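PDB 3U4J: NAD-dependent aldehyde dehydrogenase from Sinorhizobium meliloti, which probably oxidises aldehydes to carboxylic acids with NAD or NADP as electron acceptor, and binds a calcium ion. Local coordinates for residues Leu107-Arg121 with Pro336-Ser348. Residues are numbered along the deposited sequence; the frame is centred on the assembly and turned at random.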
ATOM      1  N   LEU A 107       2.253 -16.120  36.118  1.00  9.57           N
ATOM      2  CA  LEU A 107       2.594 -16.063  37.545  1.00 10.14           C
ATOM      3  C   LEU A 107       3.734 -15.067  37.845  1.00 10.58           C
ATOM      4  O   LEU A 107       3.648 -14.274  38.795  1.00 11.04           O
ATOM      5  CB  LEU A 107       2.893 -17.464  38.104  1.00  9.50           C
ATOM      6  CG  LEU A 107       3.276 -17.504  39.607  1.00 10.94           C
ATOM      7  CD1 LEU A 107       2.140 -16.949  40.534  1.00  9.43           C
ATOM      8  CD2 LEU A 107       3.682 -18.910  40.025  1.00  9.88           C
ATOM      9  N   ILE A 108       4.794 -15.100  37.040  1.00 11.21           N
ATOM     10  CA  ILE A 108       5.886 -14.126  37.176  1.00 11.90           C
ATOM     11  C   ILE A 108       5.313 -12.687  37.126  1.00 12.37           C
ATOM     12  O   ILE A 108       5.558 -11.892  38.033  1.00 11.86           O
ATOM     13  CB  ILE A 108       6.983 -14.340  36.106  1.00 11.64           C
ATOM     14  CG1 ILE A 108       7.619 -15.717  36.257  1.00 11.87           C
ATOM     15  CG2 ILE A 108       8.122 -13.249  36.202  1.00 12.00           C
ATOM     16  CD1 ILE A 108       8.682 -15.976  35.161  1.00 12.19           C
ATOM     17  N   GLU A 109       4.516 -12.383  36.090  1.00 13.00           N
ATOM     18  CA  GLU A 109       3.993 -11.033  35.882  1.00 13.84           C
ATOM     19  C   GLU A 109       3.160 -10.637  37.076  1.00 12.88           C
ATOM     20  O   GLU A 109       3.245  -9.511  37.542  1.00 12.69           O
ATOM     21  CB  GLU A 109       3.068 -10.933  34.649  1.00 14.68           C
ATOM     22  CG  GLU A 109       3.709 -10.762  33.292  1.00 20.13           C
ATOM     23  CD  GLU A 109       4.428  -9.434  33.048  1.00 21.29           C
ATOM     24  OE1 GLU A 109       3.898  -8.558  32.303  1.00 20.64           O
ATOM     25  OE2 GLU A 109       5.548  -9.309  33.560  1.00 22.15           O
ATOM     26  N   SER A 110       2.329 -11.561  37.545  1.00 12.19           N
ATOM     27  CA  SER A 110       1.430 -11.296  38.674  1.00 12.24           C
ATOM     28  C   SER A 110       2.220 -10.938  39.937  1.00 11.87           C
ATOM     29  O   SER A 110       1.945  -9.926  40.621  1.00 10.88           O
ATOM     30  CB  SER A 110       0.545 -12.523  38.936  1.00 12.33           C
ATOM     31  OG  SER A 110      -0.356 -12.270  39.989  1.00 16.34           O
ATOM     32  N   LEU A 111       3.200 -11.780  40.245  1.00 10.88           N
ATOM     33  CA  LEU A 111       4.015 -11.584  41.437  1.00 10.74           C
ATOM     34  C   LEU A 111       4.838 -10.290  41.399  1.00 10.14           C
ATOM     35  O   LEU A 111       4.943  -9.594  42.403  1.00 10.10           O
ATOM     36  CB  LEU A 111       4.934 -12.792  41.627  1.00 11.32           C
ATOM     37  CG  LEU A 111       4.271 -14.092  42.110  1.00 12.83           C
ATOM     38  CD1 LEU A 111       5.300 -15.269  42.079  1.00 13.88           C
ATOM     39  CD2 LEU A 111       3.693 -13.887  43.487  1.00 13.78           C
ATOM     40  N   GLU A 112       5.451  -9.987  40.250  1.00  9.41           N
ATOM     41  CA  GLU A 112       6.352  -8.848  40.161  1.00  9.46           C
ATOM     42  C   GLU A 112       5.597  -7.545  39.969  1.00  9.40           C
ATOM     43  O   GLU A 112       6.007  -6.515  40.494  1.00 10.29           O
ATOM     44  CB  GLU A 112       7.382  -9.019  39.031  1.00  9.21           C
ATOM     45  CG  GLU A 112       8.271 -10.237  39.208  1.00  9.50           C
ATOM     46  CD  GLU A 112       9.354 -10.370  38.151  1.00 10.85           C
ATOM     47  OE1 GLU A 112       9.460  -9.514  37.240  1.00 12.50           O
ATOM     48  OE2 GLU A 112      10.120 -11.353  38.240  1.00 12.79           O
ATOM     49  N   VAL A 113       4.514  -7.584  39.202  1.00  9.15           N
ATOM     50  CA  VAL A 113       3.788  -6.365  38.889  1.00 10.07           C
ATOM     51  C   VAL A 113       2.652  -6.103  39.905  1.00 10.19           C
ATOM     52  O   VAL A 113       2.288  -4.968  40.094  1.00 11.45           O
ATOM     53  CB  VAL A 113       3.203  -6.375  37.425  1.00  9.11           C
ATOM     54  CG1 VAL A 113       2.360  -5.124  37.140  1.00 10.20           C
ATOM     55  CG2 VAL A 113       4.305  -6.538  36.386  1.00  9.16           C
ATOM     56  N   GLY A 114       2.106  -7.137  40.541  1.00 10.60           N
ATOM     57  CA  GLY A 114       0.873  -6.986  41.335  1.00 10.89           C
ATOM     58  C   GLY A 114      -0.383  -7.054  40.477  1.00 11.61           C
ATOM     59  O   GLY A 114      -1.450  -6.628  40.886  1.00 11.74           O
ATOM     60  N   LYS A 115      -0.233  -7.604  39.279  1.00 10.73           N
ATOM     61  CA  LYS A 115      -1.294  -7.730  38.297  1.00 11.36           C
ATOM     62  C   LYS A 115      -2.139  -8.939  38.666  1.00 10.28           C
ATOM     63  O   LYS A 115      -1.591 -10.003  38.973  1.00  9.64           O
ATOM     64  CB  LYS A 115      -0.623  -7.985  36.940  1.00 11.73           C
ATOM     65  CG  LYS A 115      -1.406  -7.728  35.691  1.00 15.35           C
ATOM     66  CD  LYS A 115      -0.516  -8.070  34.470  1.00 17.22           C
ATOM     67  CE  LYS A 115       0.506  -6.969  34.174  1.00 18.26           C
ATOM     68  NZ  LYS A 115      -0.136  -5.752  33.601  1.00 17.16           N
ATOM     69  N   PRO A 116      -3.475  -8.790  38.653  1.00  9.68           N
ATOM     70  CA  PRO A 116      -4.345  -9.943  38.895  1.00  9.84           C
ATOM     71  C   PRO A 116      -3.988 -11.107  37.957  1.00  9.83           C
ATOM     72  O   PRO A 116      -3.787 -10.888  36.763  1.00  9.36           O
ATOM     73  CB  PRO A 116      -5.730  -9.402  38.552  1.00 10.21           C
ATOM     74  CG  PRO A 116      -5.634  -7.942  38.819  1.00 10.16           C
ATOM     75  CD  PRO A 116      -4.240  -7.565  38.385  1.00  9.36           C
ATOM     76  N   ILE A 117      -3.927 -12.321  38.505  1.00 10.23           N
ATOM     77  CA  ILE A 117      -3.459 -13.499  37.756  1.00 10.61           C
ATOM     78  C   ILE A 117      -4.303 -13.832  36.503  1.00 10.47           C
ATOM     79  O   ILE A 117      -3.771 -14.234  35.459  1.00 10.92           O
ATOM     80  CB  ILE A 117      -3.265 -14.743  38.652  1.00 10.22           C
ATOM     81  CG1 ILE A 117      -2.592 -15.863  37.833  1.00 12.37           C
ATOM     82  CG2 ILE A 117      -4.596 -15.208  39.285  1.00  9.98           C
ATOM     83  CD1 ILE A 117      -1.089 -15.720  37.733  1.00 15.46           C
ATOM     84  N   ALA A 118      -5.607 -13.614  36.598  1.00 10.84           N
ATOM     85  CA  ALA A 118      -6.474 -13.839  35.448  1.00 10.76           C
ATOM     86  C   ALA A 118      -6.163 -12.822  34.352  1.00 10.43           C
ATOM     87  O   ALA A 118      -6.158 -13.178  33.180  1.00  9.95           O
ATOM     88  CB  ALA A 118      -7.973 -13.783  35.863  1.00 11.13           C
ATOM     89  N   GLN A 119      -5.911 -11.565  34.724  1.00  9.83           N
ATOM     90  CA  GLN A 119      -5.493 -10.562  33.746  1.00 10.02           C
ATOM     91  C   GLN A 119      -4.110 -10.915  33.168  1.00  9.95           C
ATOM     92  O   GLN A 119      -3.901 -10.855  31.951  1.00 10.02           O
ATOM     93  CB  GLN A 119      -5.457  -9.166  34.355  1.00  9.69           C
ATOM     94  CG  GLN A 119      -4.896  -8.080  33.436  1.00 11.41           C
ATOM     95  CD  GLN A 119      -4.599  -6.798  34.190  1.00 12.20           C
ATOM     96  OE1 GLN A 119      -5.171  -6.556  35.258  1.00 13.05           O
ATOM     97  NE2 GLN A 119      -3.719  -5.971  33.645  1.00  9.60           N
ATOM     98  N   ALA A 120      -3.170 -11.263  34.046  1.00  9.68           N
ATOM     99  CA  ALA A 120      -1.823 -11.635  33.596  1.00  9.70           C
ATOM    100  C   ALA A 120      -1.910 -12.777  32.594  1.00  9.75           C
ATOM    101  O   ALA A 120      -1.285 -12.714  31.559  1.00 10.67           O
ATOM    102  CB  ALA A 120      -0.931 -12.002  34.757  1.00  8.45           C
ATOM    103  N   ARG A 121      -2.717 -13.789  32.887  1.00  9.78           N
ATOM    104  CA  ARG A 121      -2.835 -14.951  32.008  1.00 10.39           C
ATOM    105  C   ARG A 121      -3.333 -14.525  30.623  1.00 10.93           C
ATOM    106  O   ARG A 121      -2.775 -14.956  29.613  1.00 11.78           O
ATOM    107  CB  ARG A 121      -3.760 -16.005  32.633  1.00 10.58           C
ATOM    108  CG  ARG A 121      -3.964 -17.275  31.819  1.00 12.80           C
ATOM    109  CD  ARG A 121      -5.012 -18.217  32.487  1.00 16.32           C
ATOM    110  NE  ARG A 121      -4.524 -18.667  33.794  1.00 17.86           N
ATOM    111  CZ  ARG A 121      -4.994 -18.272  34.972  1.00 17.71           C
ATOM    112  NH1 ARG A 121      -6.026 -17.440  35.063  1.00 18.74           N
ATOM    113  NH2 ARG A 121      -4.444 -18.749  36.073  1.00 17.71           N
ATOM    114  N   PRO A 336      -3.433 -10.366  44.146  1.00 11.31           N
ATOM    115  CA  PRO A 336      -3.222 -10.674  42.724  1.00 11.24           C
ATOM    116  C   PRO A 336      -3.246 -12.164  42.388  1.00 10.85           C
ATOM    117  O   PRO A 336      -3.486 -12.515  41.238  1.00 10.72           O
ATOM    118  CB  PRO A 336      -1.865 -10.042  42.404  1.00 10.62           C
ATOM    119  CG  PRO A 336      -1.674  -8.969  43.479  1.00 11.53           C
ATOM    120  CD  PRO A 336      -2.335  -9.553  44.707  1.00 11.25           C
ATOM    121  N   LEU A 337      -3.030 -13.038  43.373  1.00 10.79           N
ATOM    122  CA  LEU A 337      -2.975 -14.480  43.122  1.00 10.35           C
ATOM    123  C   LEU A 337      -4.349 -15.120  43.132  1.00 11.09           C
ATOM    124  O   LEU A 337      -4.484 -16.292  42.770  1.00 10.15           O
ATOM    125  CB  LEU A 337      -2.081 -15.189  44.151  1.00 10.70           C
ATOM    126  CG  LEU A 337      -0.599 -14.811  44.083  1.00 10.48           C
ATOM    127  CD1 LEU A 337       0.199 -15.639  45.094  1.00  8.00           C
ATOM    128  CD2 LEU A 337      -0.076 -15.046  42.652  1.00 11.84           C
ATOM    129  N   ASN A 338      -5.365 -14.361  43.557  1.00 10.23           N
ATOM    130  CA  ASN A 338      -6.740 -14.882  43.541  1.00 11.58           C
ATOM    131  C   ASN A 338      -7.367 -14.734  42.158  1.00 11.12           C
ATOM    132  O   ASN A 338      -7.321 -13.659  41.567  1.00 11.24           O
ATOM    133  CB  ASN A 338      -7.593 -14.164  44.584  1.00 10.52           C
ATOM    134  CG  ASN A 338      -8.851 -14.930  44.917  1.00 13.40           C
ATOM    135  OD1 ASN A 338      -9.662 -15.225  44.031  1.00 10.85           O
ATOM    136  ND2 ASN A 338      -9.031 -15.249  46.206  1.00 12.22           N
ATOM    137  N   GLU A 339      -7.961 -15.808  41.653  1.00 11.89           N
ATOM    138  CA  GLU A 339      -8.561 -15.827  40.307  1.00 13.23           C
ATOM    139  C   GLU A 339      -9.754 -14.873  40.165  1.00 13.65           C
ATOM    140  O   GLU A 339     -10.071 -14.459  39.063  1.00 13.05           O
ATOM    141  CB  GLU A 339      -9.008 -17.252  39.934  1.00 13.77           C
ATOM    142  CG  GLU A 339      -7.839 -18.247  39.731  1.00 15.06           C
ATOM    143  CD  GLU A 339      -7.045 -17.987  38.455  1.00 16.87           C
ATOM    144  OE1 GLU A 339      -7.570 -17.327  37.509  1.00 18.17           O
ATOM    145  OE2 GLU A 339      -5.896 -18.457  38.381  1.00 13.31           O
ATOM    146  N   ARG A 340     -10.395 -14.530  41.286  1.00 13.89           N
ATOM    147  CA  ARG A 340     -11.549 -13.616  41.292  1.00 14.49           C
ATOM    148  C   ARG A 340     -11.146 -12.144  41.222  1.00 14.14           C
ATOM    149  O   ARG A 340     -11.956 -11.289  40.866  1.00 14.33           O
ATOM    150  CB  ARG A 340     -12.426 -13.846  42.549  1.00 14.65           C
ATOM    151  CG  ARG A 340     -13.029 -15.249  42.640  1.00 19.03           C
ATOM    152  CD  ARG A 340     -13.919 -15.503  43.915  1.00 25.79           C
ATOM    153  NE  ARG A 340     -13.821 -14.501  44.994  1.00 30.23           N
ATOM    154  CZ  ARG A 340     -13.242 -14.688  46.184  1.00 32.96           C
ATOM    155  NH1 ARG A 340     -12.658 -15.844  46.515  1.00 36.11           N
ATOM    156  NH2 ARG A 340     -13.242 -13.702  47.061  1.00 33.79           N
ATOM    157  N   THR A 341      -9.893 -11.840  41.549  1.00 13.19           N
ATOM    158  CA  THR A 341      -9.439 -10.446  41.612  1.00 12.25           C
ATOM    159  C   THR A 341      -9.473  -9.773  40.236  1.00 12.10           C
ATOM    160  O   THR A 341      -8.993 -10.351  39.247  1.00 11.06           O
ATOM    161  CB  THR A 341      -8.012 -10.372  42.211  1.00 12.49           C
ATOM    162  OG1 THR A 341      -8.033 -10.948  43.525  1.00 12.61           O
ATOM    163  CG2 THR A 341      -7.533  -8.913  42.310  1.00 11.40           C
ATOM    164  N   LYS A 342     -10.014  -8.562  40.184  1.00 10.73           N
ATOM    165  CA  LYS A 342     -10.107  -7.809  38.929  1.00 11.71           C
ATOM    166  C   LYS A 342      -9.135  -6.637  38.926  1.00 10.73           C
ATOM    167  O   LYS A 342      -8.762  -6.141  37.874  1.00 10.67           O
ATOM    168  CB  LYS A 342     -11.547  -7.291  38.698  1.00 10.82           C
ATOM    169  CG  LYS A 342     -12.606  -8.386  38.492  1.00 13.89           C
ATOM    170  CD  LYS A 342     -12.440  -9.172  37.176  1.00 20.09           C
ATOM    171  CE  LYS A 342     -12.876  -8.376  35.945  1.00 23.15           C
ATOM    172  NZ  LYS A 342     -14.208  -7.728  36.200  1.00 28.63           N
ATOM    173  N   ILE A 343      -8.764  -6.178  40.118  1.00  9.96           N
ATOM    174  CA  ILE A 343      -7.896  -5.025  40.291  1.00  9.99           C
ATOM    175  C   ILE A 343      -6.843  -5.393  41.344  1.00 10.40           C
ATOM    176  O   ILE A 343      -7.186  -5.855  42.418  1.00  9.91           O
ATOM    177  CB  ILE A 343      -8.665  -3.770  40.774  1.00 10.28           C
ATOM    178  CG1 ILE A 343      -9.820  -3.414  39.836  1.00 10.45           C
ATOM    179  CG2 ILE A 343      -7.702  -2.542  40.963  1.00 11.39           C
ATOM    180  CD1 ILE A 343     -10.809  -2.465  40.458  1.00  9.00           C
ATOM    181  N   GLY A 344      -5.568  -5.206  41.015  1.00 10.49           N
ATOM    182  CA  GLY A 344      -4.477  -5.619  41.903  1.00 11.40           C
ATOM    183  C   GLY A 344      -3.787  -4.494  42.656  1.00 12.41           C
ATOM    184  O   GLY A 344      -4.438  -3.561  43.143  1.00 12.30           O
ATOM    185  N   ALA A 345      -2.467  -4.594  42.768  1.00 12.82           N
ATOM    186  CA  ALA A 345      -1.716  -3.776  43.716  1.00 13.35           C
ATOM    187  C   ALA A 345      -1.109  -2.562  43.035  1.00 13.25           C
ATOM    188  O   ALA A 345      -0.938  -2.561  41.807  1.00 13.15           O
ATOM    189  CB  ALA A 345      -0.599  -4.644  44.387  1.00 13.45           C
HETATM  190  N   MSE A 346      -0.785  -1.539  43.828  1.00 13.04           N
HETATM  191  CA  MSE A 346       0.072  -0.440  43.383  1.00 13.83           C
HETATM  192  C   MSE A 346       1.501  -0.988  43.247  1.00 13.78           C
HETATM  193  O   MSE A 346       1.923  -1.828  44.055  1.00 13.61           O
HETATM  194  CB  MSE A 346       0.101   0.709  44.416  1.00 14.46           C
HETATM  195  CG  MSE A 346      -1.200   1.475  44.647  1.00 17.77           C
HETATM  196 SE   MSE A 346      -1.763   2.531  43.059  1.00 32.38          SE
HETATM  197  CE  MSE A 346      -2.754   1.105  42.220  1.00 21.67           C
ATOM    198  N   ILE A 347       2.253  -0.490  42.267  1.00 12.92           N
ATOM    199  CA  ILE A 347       3.586  -1.037  41.974  1.00 12.34           C
ATOM    200  C   ILE A 347       4.606  -0.855  43.134  1.00 12.75           C
ATOM    201  O   ILE A 347       5.474  -1.723  43.354  1.00 11.83           O
ATOM    202  CB  ILE A 347       4.158  -0.450  40.667  1.00 12.52           C
ATOM    203  CG1 ILE A 347       5.302  -1.326  40.131  1.00 11.38           C
ATOM    204  CG2 ILE A 347       4.608   1.018  40.855  1.00 11.67           C
ATOM    205  CD1 ILE A 347       4.851  -2.649  39.530  1.00 10.61           C
ATOM    206  N   SER A 348       4.500   0.260  43.867  1.00 11.82           N
ATOM    207  CA  SER A 348       5.476   0.546  44.912  1.00 13.16           C
ATOM    208  C   SER A 348       4.876   1.460  45.978  1.00 13.54           C
ATOM    209  O   SER A 348       3.808   2.049  45.774  1.00 12.49           O
ATOM    210  CB  SER A 348       6.755   1.170  44.345  1.00 12.49           C
ATOM    211  OG  SER A 348       6.520   2.512  43.946  1.00 13.76           O
TER
HETATM  212  O   HOH W   1      -0.220  -3.814  39.557  1.00 11.96           O
HETATM  213  O   HOH W   2      -7.110 -12.578  38.965  1.00 11.66           O
HETATM  214  O   HOH W   3      -6.863  -4.950  36.381  1.00 16.87           O
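Arg121 and Glu339 form a salt bridge with two hydrogen bonds. The guanidinium meets the carboxylate end-on: Arg121 NH1 lies 2.9 Å from Glu339 OE1 and Arg121 NH2 lies 2.7 Å from Glu339 OE2. Both oxygens use their syn lone pairs, and the two planes are only 28° apart. Glu339 bends at chi2 (-72°), which turns its carboxylate toward helix 117-138. Glu103 pairs with Arg121 NE. A leucine in place of Arg121 would probably leave both Glu339 and Glu103 without their cationic mate.

Two backbone hydrogen bonds join the segments directly. Ala345 N donates to Gly114 O (3.0 Å), and Ile117 N donates to Pro336 O (2.8 Å). Gly114, with positive phi, follows the end of helix 102-113, and a side chain there would run into Ala345 CB. On Gly344 a side chain would strike Gly114 O. Ser110 OG donates to Lys115 O within the tight turn between helices 102-113 and 117-138, close beside the Pro336 ring. One water joins Ala118 N to the carbonyls of Asn338 and Thr341, and another joins Gln119 OE1 to Lys342 O. Asn338 starts a type I turn and forms an Asx turn.

Van der Waals contacts fill in between. Leu337 CD2 touches Leu107 CD1 at 3.6 Å and also reaches Leu111 CD2. The ring of Pro116, the N-cap residue of helix 117-138, lies against the 341-344 backbone, Pro116 CG 3.5 Å from Gly344 N. Ile347 CD1 sits by Val113. The side chain of Leu337 lies about 4 Å from that of Leu17, which with Glu50 binds the calcium ion.

In the aldehyde dehydrogenase fold, this interhelical turn, on the side of the probable coenzyme-binding domain, meets a loop of the probable catalytic domain, whose sheet includes strands 275-279 and 383-390.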